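Local coordinates for protein gene product PA4716 (Pseudomonas aeruginosa, PDB 1U0K) that is of unproven function but, as a member of the PhzF family, probably acts as an isomerase, at residues Y166-V171 and A229-E234; S223-V228 and F244-G249; R6-D11 and H87-G92; E48-L53 and L80-L85. One frame throughout, in Å; residues are numbered along the deposited sequence.

Contact 1: Y166-V171 and A229-E234; sequences YLLLPV and AAYLVE
The hydroxyl of Y231 ends beside the P170 ring, with OH 3.5 Å from P170 CG, and is tied down by a hydrogen bond to the backbone carbonyl of P156. That bond gives the phenol a partner within a buried, otherwise greasy place, while the rest of the residue behaves as a hydrocarbon. P170 meets the outer end of the ring, its CG lying 4.1 Å from Y231 CZ, and the two side chains cross at about a right angle. Closer to the helix, L168 takes over: its CD1 lies 3.6 Å from Y231 CB, with ring carbon Y231 CG only slightly farther from the same methyl at 3.9 Å. Here the side chains run past one another in opposite directions, the leucine reaching toward the root of the tyrosine as the tyrosine reaches toward the strand. This is possible because Y231 has CG anti to its own N (chi1 179°), which sends the ring away from the helix and across to the strand. Both partners approach the ring obliquely. Strand alternation puts L168 and P170 on the helix side and turns L169 to the other, where it packs on L199. A branched leucine suits the base of the tyrosine, whereas the compact, puckered proline ring fits beside its polar end without bringing a side-chain donor or acceptor of its own. Across these two segments no hydrogen bond forms; strand 166-170 and helix 222-234 are therefore joined here by dispersion and exclusion of water, with the single phenol oxygen satisfied from a neighbouring loop.

Contact 2: S223-V228 and F244-G249; sequences SAAGPV and FVLHQG
L246 turns its CG beside its backbone N (chi1 -56°) and extends CD1 straight on (chi2 -176°), and V228 swings CG1 anti to its own N (chi1 165°), so that two methyl groups converge between strand and helix. L246 CD1 stands 3.5 Å from V228 CG1, tighter than usual for two carbons. The second leucine methyl shares the same valine branch, with CD2 3.9 Å from V228 CG1, so this one methyl of the valine faces both prongs of the fork. The side chains overlap by sliding past each other in opposite directions. On the preceding turn of the helix, A225 meets the same leucine tip twice: its carbonyl O comes within 3.7 Å of L246 CD1, and its CB is 4.1 Å from that atom. Alanine suits this spot, since its single methyl lets the leucine tip lie close to the helix backbone. V228, branched at CB, presents a broad apolar surface beside it. Side chains one turn apart thus receive one leucine, without a hydrogen bond across the two segments. Around them, V228 also packs on Y198 and L200 of strand 196-201, while A225 leans on L258 and L246 on V260, both of strand 256-262. Helix 222-234 accordingly lies packed between strands, with strand 244-248 pairing antiparallel to 256-262 along one flank, and L246 reaching on to L232 farther along the helix.

Contact 3: R6-D11 and H87-G92; sequences RYWQLD and HHLRGG
W8 presents the six-membered part of its indole to the side chains of H88 and L89, two consecutive helix residues: H88 is centred on CZ3 and L89 on CZ2, and both also reach CH2 between them. The imidazole of H88 is turned steeply against the indole, the planes at 77° and the ring centroids 5.6 Å apart; its NE2 lies 3.9 Å from W8 CZ3. Farther round the rim L89 lays its CD2 3.7 Å from W8 CZ2. The same methyl reaches R6, at 4.1 Å from R6 NH2, so that one leucine branch touches both an aromatic and a cationic group. The arginine is bent at chi3 (-55°), which folds its guanidinium back over the tryptophan: W8 CZ2 sits 3.5 Å from the guanidinium plane, displaced toward its rim. D27 secures both groups, one carboxylate oxygen forming a salt bridge with R6 NH2 and the other accepting a hydrogen bond from W8 NE1. Strand 6-12 here packs on the last turn of helix 78-90, which in PhzF proteins, as in diaminopimelate epimerase, is the central helix of one of two lobes. The helix gives way to a loop at G91, whose N still bonds H87 O at 2.9 Å and whose positive phi suits glycine. A large flat residue serves well at W8, since it also packs on L283 of the second subunit. H88 is exposed yet rests on L276 of strand 267-282, while Q9, on the other side of strand 6-12, donates from NE2 to E43 of the second subunit.

Contact 4: E48-L53 and L80-L85; sequences ESIFLL and LGAAAL
L52 reaches toward A82 in steps. Its CB is still about 6.0 Å from A82 CB; CG, set beside the backbone N by a chi1 of -55°, narrows the gap; and both terminal methyls complete it, with CD2 4.0 Å and CD1 4.1 Å from A82 CB. The fork of the leucine thus meets the alanine methyl with both prongs at nearly equal range. I50, two residues earlier on the same face of the strand, adds a third touch: its CD1 lies 4.2 Å from A82 CB at the end of an extended chain. The I50 CD1 and L52 CD2 methyls are themselves 4.1 Å apart, so neighbouring strand side chains pack on each other as well as on the helix. Alanine is apt at position 82 because its short side chain brings the helix close, the CA atoms of I50 and A82 being 7.6 Å apart, while two long aliphatic residues supply the bulk from the strand. Nothing polar is exchanged between these segments. Beyond them, I50 also meets P78 and L79 near the start of the helix, and L52 meets L86 one turn past A82. Strand 48-54 runs between 21-26 and 60-67 in its sheet, with helix 78-90 on one face and helix 34-44 against F51 on the other; E48, the predicted active-site residue, lies two residues before I50, beside H77 and P78.

The four contacts fall into two pairs, each built on one helix. Contacts 3 and 4 use helix 78-90, and contacts 1 and 2 use helix 222-234; within each pair the centres are 9 Å apart and the atoms touch. Between pairs the centres are 19 to 33 Å apart, without touching. Along the chain contact 4 is nested inside contact 3, and both close before contacts 1 and 2 open, whose segments alternate. This matches the two-lobed architecture of the PhzF and diaminopimelate epimerase fold, with strands wrapped round a central helix in each lobe. The side chain of E48, the predicted active-site residue, lies about 11 Å from that of A225, consistent with a site between the lobes.

Contact 1: Y166-V171 and A229-E234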
# COMPACT_ATOMS: atom_id res chain seq x y z
N TYR A 166 13.33 -9.66 -15.90
CA TYR A 166 13.99 -9.63 -14.60
C TYR A 166 15.44 -10.01 -14.76
O TYR A 166 15.75 -10.93 -15.49
CB TYR A 166 13.34 -10.62 -13.65
CG TYR A 166 11.96 -10.21 -13.20
CD1 TYR A 166 10.85 -10.50 -13.97
CD2 TYR A 166 11.78 -9.52 -12.00
CE1 TYR A 166 9.57 -10.13 -13.56
CE2 TYR A 166 10.51 -9.15 -11.58
CZ TYR A 166 9.41 -9.45 -12.37
OH TYR A 166 8.15 -9.07 -11.97
N LEU A 167 16.33 -9.31 -14.07
CA LEU A 167 17.67 -9.81 -13.82
C LEU A 167 17.53 -10.80 -12.68
O LEU A 167 17.24 -10.42 -11.56
CB LEU A 167 18.61 -8.67 -13.43
CG LEU A 167 20.13 -8.76 -13.62
CD1 LEU A 167 20.87 -8.12 -12.44
CD2 LEU A 167 20.64 -10.17 -13.91
N LEU A 168 17.70 -12.09 -12.97
CA LEU A 168 17.72 -13.11 -11.94
C LEU A 168 19.14 -13.16 -11.37
O LEU A 168 20.11 -13.31 -12.12
CB LEU A 168 17.32 -14.47 -12.52
CG LEU A 168 15.99 -14.52 -13.28
CD1 LEU A 168 15.69 -15.95 -13.70
CD2 LEU A 168 14.85 -13.96 -12.43
N LEU A 169 19.24 -12.97 -10.06
CA LEU A 169 20.52 -12.88 -9.37
C LEU A 169 20.62 -14.03 -8.37
O LEU A 169 20.12 -13.91 -7.26
CB LEU A 169 20.62 -11.55 -8.63
CG LEU A 169 22.02 -11.18 -8.13
CD1 LEU A 169 22.95 -10.88 -9.30
CD2 LEU A 169 21.95 -10.02 -7.17
N PRO A 170 21.23 -15.15 -8.77
CA PRO A 170 21.35 -16.29 -7.86
C PRO A 170 22.25 -15.99 -6.66
O PRO A 170 23.41 -15.61 -6.84
CB PRO A 170 21.94 -17.39 -8.75
CG PRO A 170 21.64 -16.96 -10.13
CD PRO A 170 21.75 -15.46 -10.10
N VAL A 171 21.68 -16.09 -5.47
CA VAL A 171 22.38 -15.88 -4.21
C VAL A 171 22.15 -17.07 -3.28
O VAL A 171 21.29 -17.92 -3.55
CB VAL A 171 21.92 -14.58 -3.51
CG1 VAL A 171 22.26 -13.37 -4.37
CG2 VAL A 171 20.42 -14.60 -3.20
N ALA A 229 11.30 -20.29 -13.40
CA ALA A 229 11.09 -21.69 -13.76
C ALA A 229 11.90 -22.05 -14.98
O ALA A 229 12.52 -23.12 -15.00
CB ALA A 229 9.61 -21.96 -14.01
N ALA A 230 11.90 -21.18 -15.99
CA ALA A 230 12.61 -21.42 -17.24
C ALA A 230 14.12 -21.45 -17.00
O ALA A 230 14.83 -22.22 -17.64
CB ALA A 230 12.27 -20.37 -18.27
N TYR A 231 14.59 -20.60 -16.09
CA TYR A 231 16.00 -20.53 -15.72
C TYR A 231 16.45 -21.82 -15.06
O TYR A 231 17.47 -22.40 -15.44
CB TYR A 231 16.24 -19.36 -14.76
CG TYR A 231 17.68 -19.22 -14.30
CD1 TYR A 231 18.56 -18.36 -14.95
CD2 TYR A 231 18.16 -19.93 -13.21
CE1 TYR A 231 19.87 -18.23 -14.54
CE2 TYR A 231 19.47 -19.81 -12.78
CZ TYR A 231 20.32 -18.96 -13.46
OH TYR A 231 21.63 -18.85 -13.02
N LEU A 232 15.71 -22.26 -14.05
CA LEU A 232 16.05 -23.47 -13.31
C LEU A 232 16.11 -24.68 -14.25
O LEU A 232 17.02 -25.48 -14.16
CB LEU A 232 15.06 -23.71 -12.16
CG LEU A 232 15.10 -22.68 -11.03
CD1 LEU A 232 13.92 -22.85 -10.09
CD2 LEU A 232 16.40 -22.77 -10.23
N VAL A 233 15.17 -24.76 -15.18
CA VAL A 233 15.14 -25.87 -16.14
C VAL A 233 16.28 -25.76 -17.17
O VAL A 233 16.87 -26.78 -17.55
CB VAL A 233 13.74 -25.94 -16.81
CG1 VAL A 233 13.74 -26.84 -18.02
CG2 VAL A 233 12.72 -26.42 -15.79
N GLU A 234 16.58 -24.54 -17.60
CA GLU A 234 17.64 -24.29 -18.58
C GLU A 234 19.02 -24.70 -18.05
O GLU A 234 19.85 -25.24 -18.80
CB GLU A 234 17.64 -22.81 -18.98
CG GLU A 234 18.79 -22.35 -19.87
CD GLU A 234 18.86 -23.10 -21.19
OE1 GLU A 234 17.86 -23.08 -21.94
OE2 GLU A 234 19.92 -23.69 -21.48

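Contact 2: S223-V228 and F244-G249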
# COMPACT_ATOMS: atom_id res chain seq x y z
N SER A 223 4.94 -12.73 -12.59
CA SER A 223 5.68 -12.29 -13.77
C SER A 223 7.15 -12.73 -13.71
O SER A 223 7.80 -12.82 -14.76
CB SER A 223 5.57 -10.77 -13.97
OG SER A 223 5.94 -10.05 -12.81
N ALA A 224 7.65 -12.98 -12.50
CA ALA A 224 9.01 -13.52 -12.29
C ALA A 224 9.02 -15.04 -12.18
O ALA A 224 10.05 -15.67 -12.43
CB ALA A 224 9.63 -12.92 -11.03
N ALA A 225 7.89 -15.63 -11.81
CA ALA A 225 7.79 -17.06 -11.61
C ALA A 225 8.08 -17.83 -12.90
O ALA A 225 8.74 -18.87 -12.87
CB ALA A 225 6.41 -17.43 -11.07
N GLY A 226 7.58 -17.31 -14.02
CA GLY A 226 7.84 -17.91 -15.31
C GLY A 226 9.32 -17.94 -15.63
O GLY A 226 9.88 -19.01 -15.81
N PRO A 227 9.95 -16.77 -15.72
CA PRO A 227 11.40 -16.67 -15.93
C PRO A 227 12.22 -17.53 -14.99
O PRO A 227 13.17 -18.16 -15.44
CB PRO A 227 11.67 -15.19 -15.69
CG PRO A 227 10.41 -14.52 -16.13
CD PRO A 227 9.32 -15.43 -15.69
N VAL A 228 11.86 -17.55 -13.71
CA VAL A 228 12.60 -18.34 -12.73
C VAL A 228 12.51 -19.82 -13.09
O VAL A 228 13.53 -20.52 -13.09
CB VAL A 228 12.10 -18.10 -11.27
CG1 VAL A 228 12.59 -19.18 -10.32
CG2 VAL A 228 12.55 -16.73 -10.78
N PHE A 244 6.68 -28.38 -10.24
CA PHE A 244 7.37 -28.02 -9.02
C PHE A 244 6.89 -26.68 -8.50
O PHE A 244 6.08 -26.01 -9.15
CB PHE A 244 8.90 -28.08 -9.19
CG PHE A 244 9.48 -27.10 -10.17
CD1 PHE A 244 10.16 -25.97 -9.72
CD2 PHE A 244 9.43 -27.33 -11.54
CE1 PHE A 244 10.74 -25.08 -10.62
CE2 PHE A 244 10.00 -26.44 -12.44
CZ PHE A 244 10.66 -25.32 -11.98
N VAL A 245 7.34 -26.33 -7.31
CA VAL A 245 6.86 -25.11 -6.66
C VAL A 245 8.00 -24.14 -6.36
O VAL A 245 9.11 -24.54 -6.01
CB VAL A 245 5.97 -25.42 -5.40
CG1 VAL A 245 5.35 -26.81 -5.46
CG2 VAL A 245 6.72 -25.22 -4.11
N LEU A 246 7.70 -22.86 -6.55
CA LEU A 246 8.54 -21.78 -6.09
C LEU A 246 7.93 -21.19 -4.83
O LEU A 246 6.71 -21.25 -4.61
CB LEU A 246 8.66 -20.69 -7.15
CG LEU A 246 9.17 -21.11 -8.52
CD1 LEU A 246 9.30 -19.88 -9.40
CD2 LEU A 246 10.51 -21.85 -8.42
N HIS A 247 8.79 -20.63 -3.98
CA HIS A 247 8.36 -20.08 -2.71
C HIS A 247 8.67 -18.60 -2.69
O HIS A 247 9.72 -18.17 -3.16
CB HIS A 247 9.07 -20.78 -1.53
CG HIS A 247 9.00 -22.27 -1.60
ND1 HIS A 247 7.86 -22.98 -1.28
CD2 HIS A 247 9.92 -23.18 -1.98
CE1 HIS A 247 8.09 -24.27 -1.45
NE2 HIS A 247 9.33 -24.42 -1.88
N GLN A 248 7.74 -17.82 -2.16
CA GLN A 248 7.93 -16.38 -2.00
C GLN A 248 7.01 -15.87 -0.90
O GLN A 248 5.93 -16.41 -0.69
CB GLN A 248 7.63 -15.64 -3.31
CG GLN A 248 8.29 -14.27 -3.41
CD GLN A 248 7.98 -13.56 -4.72
OE1 GLN A 248 7.95 -14.19 -5.78
NE2 GLN A 248 7.73 -12.25 -4.66
N GLY A 249 7.46 -14.83 -0.20
CA GLY A 249 6.60 -14.10 0.72
C GLY A 249 6.80 -14.35 2.20
O GLY A 249 6.17 -13.68 3.02

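Contact 3: R6-D11 and H87-G92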
# COMPACT_ATOMS: atom_id res chain seq x y z
N ARG A 6 -18.10 -2.24 -10.10
CA ARG A 6 -17.58 -2.95 -8.96
C ARG A 6 -16.10 -3.17 -9.11
O ARG A 6 -15.58 -3.24 -10.23
CB ARG A 6 -18.21 -4.33 -8.84
CG ARG A 6 -19.71 -4.34 -8.68
CD ARG A 6 -20.36 -5.69 -9.00
NE ARG A 6 -20.02 -6.19 -10.33
CZ ARG A 6 -20.41 -7.37 -10.83
NH1 ARG A 6 -21.19 -8.19 -10.11
NH2 ARG A 6 -20.04 -7.72 -12.05
N TYR A 7 -15.43 -3.31 -7.98
CA TYR A 7 -14.15 -3.99 -7.93
C TYR A 7 -14.22 -5.10 -6.90
O TYR A 7 -15.16 -5.18 -6.09
CB TYR A 7 -13.00 -3.02 -7.67
CG TYR A 7 -12.95 -2.43 -6.29
CD1 TYR A 7 -12.39 -3.12 -5.24
CD2 TYR A 7 -13.50 -1.18 -6.03
CE1 TYR A 7 -12.34 -2.58 -3.96
CE2 TYR A 7 -13.45 -0.62 -4.75
CZ TYR A 7 -12.88 -1.34 -3.72
OH TYR A 7 -12.85 -0.82 -2.44
N TRP A 8 -13.23 -5.97 -6.94
CA TRP A 8 -13.19 -7.15 -6.09
C TRP A 8 -11.82 -7.30 -5.48
O TRP A 8 -10.83 -7.10 -6.16
CB TRP A 8 -13.50 -8.41 -6.90
CG TRP A 8 -14.75 -8.34 -7.70
CD1 TRP A 8 -14.97 -7.59 -8.84
CD2 TRP A 8 -15.97 -9.06 -7.47
NE1 TRP A 8 -16.24 -7.80 -9.30
CE2 TRP A 8 -16.87 -8.70 -8.49
CE3 TRP A 8 -16.38 -9.98 -6.49
CZ2 TRP A 8 -18.17 -9.22 -8.55
CZ3 TRP A 8 -17.66 -10.49 -6.57
CH2 TRP A 8 -18.53 -10.12 -7.59
N GLN A 9 -11.78 -7.68 -4.21
CA GLN A 9 -10.54 -7.97 -3.50
C GLN A 9 -10.35 -9.47 -3.48
O GLN A 9 -11.22 -10.21 -3.04
CB GLN A 9 -10.61 -7.41 -2.06
CG GLN A 9 -9.40 -7.72 -1.20
CD GLN A 9 -8.12 -7.07 -1.69
OE1 GLN A 9 -8.16 -6.08 -2.43
NE2 GLN A 9 -6.99 -7.64 -1.30
N LEU A 10 -9.22 -9.93 -4.02
CA LEU A 10 -8.88 -11.34 -4.12
C LEU A 10 -7.51 -11.57 -3.51
O LEU A 10 -6.70 -10.66 -3.43
CB LEU A 10 -8.81 -11.77 -5.59
CG LEU A 10 -10.11 -12.07 -6.33
CD1 LEU A 10 -10.99 -10.87 -6.47
CD2 LEU A 10 -9.79 -12.65 -7.70
N ASP A 11 -7.23 -12.81 -3.13
CA ASP A 11 -5.87 -13.24 -2.84
C ASP A 11 -5.44 -14.30 -3.83
O ASP A 11 -6.16 -15.25 -4.08
CB ASP A 11 -5.80 -13.84 -1.44
CG ASP A 11 -5.92 -12.80 -0.38
OD1 ASP A 11 -5.45 -11.65 -0.59
OD2 ASP A 11 -6.47 -13.05 0.71
N HIS A 87 -14.60 -16.80 -13.66
CA HIS A 87 -15.23 -18.10 -13.39
C HIS A 87 -16.36 -17.92 -12.36
O HIS A 87 -17.47 -18.43 -12.54
CB HIS A 87 -14.18 -19.08 -12.87
CG HIS A 87 -14.54 -20.53 -12.97
ND1 HIS A 87 -15.82 -21.02 -12.77
CD2 HIS A 87 -13.76 -21.61 -13.22
CE1 HIS A 87 -15.80 -22.34 -12.90
NE2 HIS A 87 -14.56 -22.71 -13.18
N HIS A 88 -16.08 -17.16 -11.31
CA HIS A 88 -17.11 -16.84 -10.31
C HIS A 88 -18.34 -16.16 -10.92
O HIS A 88 -19.48 -16.52 -10.62
CB HIS A 88 -16.49 -15.96 -9.21
CG HIS A 88 -17.49 -15.42 -8.23
ND1 HIS A 88 -18.17 -16.23 -7.35
CD2 HIS A 88 -17.92 -14.16 -8.00
CE1 HIS A 88 -18.98 -15.49 -6.61
NE2 HIS A 88 -18.85 -14.23 -6.99
N LEU A 89 -18.11 -15.18 -11.80
CA LEU A 89 -19.19 -14.43 -12.43
C LEU A 89 -19.97 -15.27 -13.44
O LEU A 89 -21.19 -15.15 -13.52
CB LEU A 89 -18.64 -13.17 -13.11
CG LEU A 89 -18.07 -12.14 -12.14
CD1 LEU A 89 -17.39 -11.02 -12.92
CD2 LEU A 89 -19.14 -11.59 -11.22
N ARG A 90 -19.29 -16.13 -14.20
CA ARG A 90 -19.96 -16.92 -15.23
C ARG A 90 -20.75 -18.09 -14.62
O ARG A 90 -21.84 -18.42 -15.08
CB ARG A 90 -18.95 -17.46 -16.24
CG ARG A 90 -19.56 -18.21 -17.43
CD ARG A 90 -18.52 -18.77 -18.39
NE ARG A 90 -19.05 -19.02 -19.74
CZ ARG A 90 -19.85 -20.03 -20.07
NH1 ARG A 90 -20.24 -20.92 -19.16
NH2 ARG A 90 -20.26 -20.15 -21.33
N GLY A 91 -20.18 -18.69 -13.57
CA GLY A 91 -20.69 -19.94 -13.03
C GLY A 91 -20.18 -21.11 -13.85
O GLY A 91 -19.39 -20.95 -14.79
N GLY A 92 -20.65 -22.30 -13.51
CA GLY A 92 -20.21 -23.53 -14.15
C GLY A 92 -19.31 -24.32 -13.23
O GLY A 92 -18.41 -23.76 -12.61

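Contact 4: E48-L53 and L80-L85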
# COMPACT_ATOMS: atom_id res chain seq x y z
N GLU A 48 -0.61 -4.72 -7.09
CA GLU A 48 -1.17 -4.49 -8.42
C GLU A 48 -2.69 -4.48 -8.39
O GLU A 48 -3.30 -5.14 -7.54
CB GLU A 48 -0.68 -5.57 -9.39
CG GLU A 48 0.79 -5.46 -9.70
CD GLU A 48 1.30 -6.51 -10.66
OE1 GLU A 48 1.37 -7.69 -10.29
OE2 GLU A 48 1.64 -6.14 -11.81
N SER A 49 -3.28 -3.67 -9.27
CA SER A 49 -4.69 -3.77 -9.64
C SER A 49 -4.77 -4.13 -11.13
O SER A 49 -3.90 -3.75 -11.91
CB SER A 49 -5.46 -2.47 -9.40
OG SER A 49 -5.65 -2.21 -8.01
N ILE A 50 -5.81 -4.86 -11.50
CA ILE A 50 -6.05 -5.22 -12.90
C ILE A 50 -7.45 -4.77 -13.30
O ILE A 50 -8.40 -4.88 -12.53
CB ILE A 50 -5.83 -6.75 -13.16
CG1 ILE A 50 -6.15 -7.10 -14.61
CG2 ILE A 50 -6.63 -7.61 -12.19
CD1 ILE A 50 -5.58 -8.42 -15.05
N PHE A 51 -7.53 -4.24 -14.52
CA PHE A 51 -8.74 -3.63 -15.08
C PHE A 51 -9.11 -4.40 -16.33
O PHE A 51 -8.28 -4.52 -17.23
CB PHE A 51 -8.48 -2.15 -15.39
CG PHE A 51 -8.14 -1.34 -14.18
CD1 PHE A 51 -6.83 -1.31 -13.71
CD2 PHE A 51 -9.11 -0.64 -13.48
CE1 PHE A 51 -6.51 -0.61 -12.57
CE2 PHE A 51 -8.78 0.06 -12.32
CZ PHE A 51 -7.48 0.07 -11.87
N LEU A 52 -10.32 -4.94 -16.37
CA LEU A 52 -10.80 -5.75 -17.49
C LEU A 52 -11.75 -4.96 -18.38
O LEU A 52 -12.60 -4.21 -17.91
CB LEU A 52 -11.49 -7.02 -16.99
CG LEU A 52 -10.68 -7.93 -16.06
CD1 LEU A 52 -11.47 -9.17 -15.64
CD2 LEU A 52 -9.36 -8.35 -16.68
N LEU A 53 -11.61 -5.17 -19.68
CA LEU A 53 -12.43 -4.49 -20.68
C LEU A 53 -13.13 -5.58 -21.50
O LEU A 53 -12.49 -6.26 -22.31
CB LEU A 53 -11.56 -3.59 -21.55
CG LEU A 53 -10.68 -2.62 -20.73
CD1 LEU A 53 -9.54 -2.06 -21.56
CD2 LEU A 53 -11.54 -1.50 -20.15
N LEU A 80 -4.18 -14.49 -13.13
CA LEU A 80 -4.75 -15.61 -12.39
C LEU A 80 -5.98 -15.19 -11.60
O LEU A 80 -7.00 -15.89 -11.61
CB LEU A 80 -3.73 -16.21 -11.43
CG LEU A 80 -2.50 -16.82 -12.08
CD1 LEU A 80 -1.62 -17.41 -10.99
CD2 LEU A 80 -2.87 -17.86 -13.14
N GLY A 81 -5.87 -14.06 -10.92
CA GLY A 81 -6.99 -13.51 -10.15
C GLY A 81 -8.16 -13.15 -11.04
O GLY A 81 -9.31 -13.47 -10.73
N ALA A 82 -7.89 -12.51 -12.17
CA ALA A 82 -8.93 -12.20 -13.13
C ALA A 82 -9.66 -13.47 -13.62
O ALA A 82 -10.88 -13.50 -13.69
CB ALA A 82 -8.37 -11.42 -14.31
N ALA A 83 -8.91 -14.52 -13.94
CA ALA A 83 -9.49 -15.79 -14.39
C ALA A 83 -10.45 -16.36 -13.35
O ALA A 83 -11.54 -16.81 -13.68
CB ALA A 83 -8.39 -16.80 -14.74
N ALA A 84 -10.04 -16.33 -12.09
CA ALA A 84 -10.86 -16.85 -11.00
C ALA A 84 -12.15 -16.06 -10.86
O ALA A 84 -13.23 -16.63 -10.69
CB ALA A 84 -10.08 -16.83 -9.70
N LEU A 85 -12.04 -14.73 -10.95
CA LEU A 85 -13.20 -13.87 -10.84
C LEU A 85 -14.15 -14.11 -12.01
O LEU A 85 -15.35 -14.19 -11.80
CB LEU A 85 -12.81 -12.39 -10.73
CG LEU A 85 -14.03 -11.46 -10.72
CD1 LEU A 85 -14.87 -11.70 -9.46
CD2 LEU A 85 -13.64 -10.02 -10.85